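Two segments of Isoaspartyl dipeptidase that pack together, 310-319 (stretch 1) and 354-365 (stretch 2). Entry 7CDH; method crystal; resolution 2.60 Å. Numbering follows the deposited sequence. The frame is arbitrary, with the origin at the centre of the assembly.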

# COMPACT_ATOMS: atom_id res chain seq x y z
N VAL A 310 10.19 -43.17 -7.06
CA VAL A 310 11.48 -42.88 -7.74
C VAL A 310 12.26 -44.20 -7.89
O VAL A 310 12.71 -44.53 -9.01
CB VAL A 310 12.28 -41.79 -7.01
CG1 VAL A 310 13.73 -41.81 -7.44
CG2 VAL A 310 11.67 -40.41 -7.26
N TRP A 311 12.42 -44.92 -6.79
CA TRP A 311 13.20 -46.18 -6.79
C TRP A 311 12.39 -47.25 -7.53
O TRP A 311 12.97 -48.07 -8.28
CB TRP A 311 13.57 -46.57 -5.37
CG TRP A 311 14.41 -47.80 -5.29
CD1 TRP A 311 14.08 -48.96 -4.66
CD2 TRP A 311 15.69 -48.00 -5.90
NE1 TRP A 311 15.09 -49.85 -4.80
CE2 TRP A 311 16.10 -49.30 -5.54
CE3 TRP A 311 16.55 -47.21 -6.67
CZ2 TRP A 311 17.32 -49.84 -5.95
CZ3 TRP A 311 17.75 -47.74 -7.08
CH2 TRP A 311 18.13 -49.04 -6.73
N TYR A 312 11.08 -47.19 -7.42
CA TYR A 312 10.18 -48.09 -8.17
C TYR A 312 10.47 -47.94 -9.67
O TYR A 312 10.55 -48.98 -10.36
CB TYR A 312 8.72 -47.80 -7.83
CG TYR A 312 7.72 -48.69 -8.52
CD1 TYR A 312 7.48 -49.98 -8.09
CD2 TYR A 312 7.03 -48.24 -9.62
CE1 TYR A 312 6.55 -50.79 -8.72
CE2 TYR A 312 6.11 -49.03 -10.27
CZ TYR A 312 5.86 -50.31 -9.81
OH TYR A 312 4.94 -51.06 -10.47
N THR A 313 10.56 -46.70 -10.15
CA THR A 313 10.67 -46.37 -11.60
C THR A 313 12.06 -46.82 -12.08
O THR A 313 12.12 -47.47 -13.09
CB THR A 313 10.31 -44.91 -11.92
OG1 THR A 313 8.92 -44.74 -11.62
CG2 THR A 313 10.54 -44.53 -13.36
N ILE A 314 13.10 -46.60 -11.29
CA ILE A 314 14.48 -47.08 -11.59
C ILE A 314 14.47 -48.62 -11.73
O ILE A 314 15.06 -49.14 -12.70
CB ILE A 314 15.45 -46.58 -10.53
CG1 ILE A 314 15.65 -45.07 -10.64
CG2 ILE A 314 16.79 -47.31 -10.60
CD1 ILE A 314 16.31 -44.47 -9.42
N ARG A 315 13.80 -49.33 -10.82
CA ARG A 315 13.70 -50.80 -10.85
C ARG A 315 12.95 -51.25 -12.11
O ARG A 315 13.35 -52.27 -12.69
CB ARG A 315 13.05 -51.33 -9.58
CG ARG A 315 13.98 -51.34 -8.38
CD ARG A 315 13.36 -51.99 -7.18
NE ARG A 315 13.35 -53.43 -7.36
CZ ARG A 315 13.07 -54.34 -6.42
NH1 ARG A 315 12.77 -53.95 -5.19
NH2 ARG A 315 13.10 -55.63 -6.71
N LYS A 316 11.95 -50.51 -12.58
CA LYS A 316 11.21 -50.93 -13.80
C LYS A 316 12.10 -50.76 -15.04
O LYS A 316 11.93 -51.54 -15.99
CB LYS A 316 9.88 -50.19 -13.97
CG LYS A 316 8.75 -50.70 -13.09
CD LYS A 316 8.55 -52.20 -13.08
CE LYS A 316 7.14 -52.59 -12.70
NZ LYS A 316 7.08 -53.87 -11.95
N VAL A 317 13.02 -49.80 -15.04
CA VAL A 317 13.89 -49.55 -16.22
C VAL A 317 14.99 -50.64 -16.26
O VAL A 317 15.25 -51.18 -17.34
CB VAL A 317 14.43 -48.11 -16.23
CG1 VAL A 317 15.35 -47.84 -17.43
CG2 VAL A 317 13.29 -47.11 -16.23
N LEU A 318 15.54 -51.03 -15.11
CA LEU A 318 16.55 -52.10 -15.00
C LEU A 318 16.00 -53.38 -15.63
O LEU A 318 16.73 -54.01 -16.43
CB LEU A 318 16.91 -52.32 -13.53
CG LEU A 318 17.67 -51.19 -12.85
CD1 LEU A 318 17.98 -51.55 -11.40
CD2 LEU A 318 18.94 -50.82 -13.61
N GLU A 319 14.78 -53.76 -15.29
CA GLU A 319 14.06 -54.96 -15.81
C GLU A 319 13.88 -54.91 -17.34
O GLU A 319 13.38 -55.89 -17.89
CB GLU A 319 12.66 -55.07 -15.18
CG GLU A 319 12.67 -55.37 -13.70
CD GLU A 319 11.31 -55.39 -13.02
OE1 GLU A 319 10.24 -55.34 -13.74
OE2 GLU A 319 11.31 -55.47 -11.75
N PHE A 354 24.13 -41.36 0.41
CA PHE A 354 24.25 -42.72 -0.19
C PHE A 354 23.04 -43.58 0.14
O PHE A 354 22.40 -43.35 1.17
CB PHE A 354 25.40 -43.52 0.43
CG PHE A 354 26.71 -42.78 0.61
CD1 PHE A 354 27.31 -42.12 -0.44
CD2 PHE A 354 27.36 -42.81 1.84
CE1 PHE A 354 28.50 -41.44 -0.26
CE2 PHE A 354 28.56 -42.15 2.01
CZ PHE A 354 29.13 -41.47 0.96
N ILE A 355 22.71 -44.54 -0.73
CA ILE A 355 21.81 -45.66 -0.36
C ILE A 355 22.57 -46.97 -0.54
O ILE A 355 23.49 -47.07 -1.38
CB ILE A 355 20.47 -45.63 -1.13
CG1 ILE A 355 20.67 -45.77 -2.64
CG2 ILE A 355 19.67 -44.40 -0.78
CD1 ILE A 355 19.39 -46.04 -3.43
N LEU A 356 22.23 -47.94 0.27
CA LEU A 356 22.77 -49.30 0.19
C LEU A 356 21.62 -50.20 -0.23
O LEU A 356 20.59 -50.21 0.43
CB LEU A 356 23.35 -49.67 1.55
CG LEU A 356 24.69 -49.00 1.86
CD1 LEU A 356 24.97 -49.02 3.35
CD2 LEU A 356 25.82 -49.69 1.10
N VAL A 357 21.79 -50.87 -1.36
CA VAL A 357 20.76 -51.74 -1.96
C VAL A 357 21.25 -53.19 -1.88
O VAL A 357 22.46 -53.44 -1.93
CB VAL A 357 20.52 -51.22 -3.37
CG1 VAL A 357 19.71 -52.17 -4.21
CG2 VAL A 357 19.88 -49.85 -3.29
N ASP A 358 20.35 -54.12 -1.65
CA ASP A 358 20.66 -55.57 -1.70
C ASP A 358 20.89 -55.97 -3.17
O ASP A 358 20.03 -55.66 -4.00
CB ASP A 358 19.53 -56.33 -1.03
CG ASP A 358 19.84 -57.80 -0.89
OD1 ASP A 358 19.74 -58.51 -1.94
OD2 ASP A 358 20.24 -58.18 0.24
N GLU A 359 22.02 -56.60 -3.50
CA GLU A 359 22.39 -56.88 -4.92
C GLU A 359 21.44 -57.92 -5.52
O GLU A 359 21.26 -57.89 -6.74
CB GLU A 359 23.86 -57.29 -5.04
CG GLU A 359 24.18 -58.62 -4.37
CD GLU A 359 25.63 -59.05 -4.45
OE1 GLU A 359 26.44 -58.32 -5.10
OE2 GLU A 359 25.95 -60.12 -3.87
N GLN A 360 20.80 -58.77 -4.72
CA GLN A 360 19.83 -59.78 -5.22
C GLN A 360 18.46 -59.11 -5.39
O GLN A 360 18.06 -58.91 -6.56
CB GLN A 360 19.76 -61.00 -4.29
CG GLN A 360 21.04 -61.83 -4.23
CD GLN A 360 21.57 -62.19 -5.61
OE1 GLN A 360 20.85 -62.72 -6.46
NE2 GLN A 360 22.84 -61.90 -5.85
N SER A 361 17.80 -58.76 -4.28
CA SER A 361 16.40 -58.25 -4.22
C SER A 361 16.30 -56.79 -4.68
O SER A 361 15.22 -56.38 -5.17
CB SER A 361 15.85 -58.41 -2.84
OG SER A 361 16.44 -57.46 -1.97
N PHE A 362 17.37 -56.01 -4.57
CA PHE A 362 17.40 -54.57 -4.96
C PHE A 362 16.51 -53.74 -4.01
O PHE A 362 16.03 -52.69 -4.37
CB PHE A 362 17.00 -54.41 -6.43
CG PHE A 362 18.19 -54.22 -7.33
CD1 PHE A 362 18.98 -55.30 -7.68
CD2 PHE A 362 18.50 -52.97 -7.82
CE1 PHE A 362 20.07 -55.13 -8.52
CE2 PHE A 362 19.59 -52.80 -8.66
CZ PHE A 362 20.38 -53.88 -9.00
N GLU A 363 16.33 -54.21 -2.78
CA GLU A 363 15.56 -53.53 -1.73
C GLU A 363 16.50 -52.54 -1.05
O GLU A 363 17.69 -52.89 -0.84
CB GLU A 363 14.96 -54.59 -0.81
CG GLU A 363 13.92 -55.45 -1.50
CD GLU A 363 12.48 -54.99 -1.34
OE1 GLU A 363 11.97 -55.05 -0.19
OE2 GLU A 363 11.86 -54.57 -2.35
N ILE A 364 16.02 -51.32 -0.75
CA ILE A 364 16.84 -50.32 -0.02
C ILE A 364 17.01 -50.82 1.42
O ILE A 364 16.00 -51.09 2.08
CB ILE A 364 16.25 -48.89 -0.11
CG1 ILE A 364 16.42 -48.31 -1.52
CG2 ILE A 364 16.88 -47.95 0.92
CD1 ILE A 364 15.35 -47.34 -1.89
N VAL A 365 18.24 -50.98 1.91
CA VAL A 365 18.44 -51.51 3.28
C VAL A 365 19.15 -50.47 4.13
O VAL A 365 19.06 -50.56 5.35
CB VAL A 365 19.18 -52.87 3.29
CG1 VAL A 365 18.39 -53.94 2.53
CG2 VAL A 365 20.59 -52.77 2.73

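Stretch 1 is part of a helix that begins earlier in the chain, and it lays one side against a β-hairpin formed by stretch 2. The side chains that reach the hairpin, Trp-311, Arg-315 and Leu-318, follow the three- to four-residue repeat of the helix, while the residues between them lie out of reach. The backbones stay well apart, with the CA atoms of Trp-311 and Ile-364 8.7 Å from each other and those of Arg-315 and Phe-362 7.9 Å, so the helix reaches the hairpin through its side chains, which meet both side chains and backbone carbonyls of stretch 2. The contact buries 377 Å² in total.

The first strand of stretch 2, residues 354-358, alternates in the usual β manner. Phe-354, Leu-356 and Asp-358 make no contact with the helix, whereas Ile-355 and Val-357 direct their CA-to-CB bonds toward it. Both meet the Trp-311 indole: CD1 of Ile-355 lies over one face of the ring, 4.3 Å from Trp-311 CZ3, and CG2 of Val-357 approaches Trp-311 CZ2 at 3.7 Å. The indole is buried, and these aliphatic groups supply part of its apolar surroundings.

Beyond Asp-358 the chain turns back. Asp-358 holds the turn from within: its OD1 accepts hydrogen bonds from the backbone N of Gln-360 and of Ser-361, both at 3.0 Å, and its backbone O accepts one from Phe-362 N at 2.7 Å. Glu-359 and Gln-360 stay clear of the helix. Ser-361 comes close through its carbonyl, whose O lies over a face of the Arg-315 guanidinium, 2.7 Å from Arg-315 NH2. The angle is too poor for a hydrogen bond, although the carbonyl oxygen carries partial negative charge and the guanidinium is cationic.

Phe-362 has a positive phi of 68°, and it contributes to the interface through both backbone and ring. Its carbonyl O accepts a hydrogen bond from Trp-311 NE1 at 3.0 Å with an N-H...O angle of 147°; because this oxygen sits near the indole plane, the polar edge of the tryptophan is satisfied while its face remains free for apolar contact. The CA-to-CB bond of Phe-362 points toward the helix, and the phenyl ring reaches two of its side chains. Its CD2 is 3.8 Å from Trp-311 CZ2, which lies at the edge of the phenyl ring, and its CE2 is 3.4 Å from Leu-318 CD1, extending the apolar contact along the helix.

Glu-363 starts with its CA-to-CB bond directed away from stretch 1, but its bent side chain (chi2 -94°) brings the carboxylate back. OE2 pairs with Arg-315 NH1 at 3.0 Å in a hydrogen-bonded salt bridge, near the guanidinium plane, where the N-H groups point. The return strand pairs with the first: Asp-358 N donates to Glu-363 O at 3.0 Å and Val-365 N to Leu-356 O at 2.9 Å.

Ile-364 then completes the setting of the indole. Its CD1 lies 3.5 Å from Trp-311 CD1 and 3.7 Å from the centroid of the five-membered ring, only 21° off the normal, a CH-π contact with the electron-rich pyrrole face.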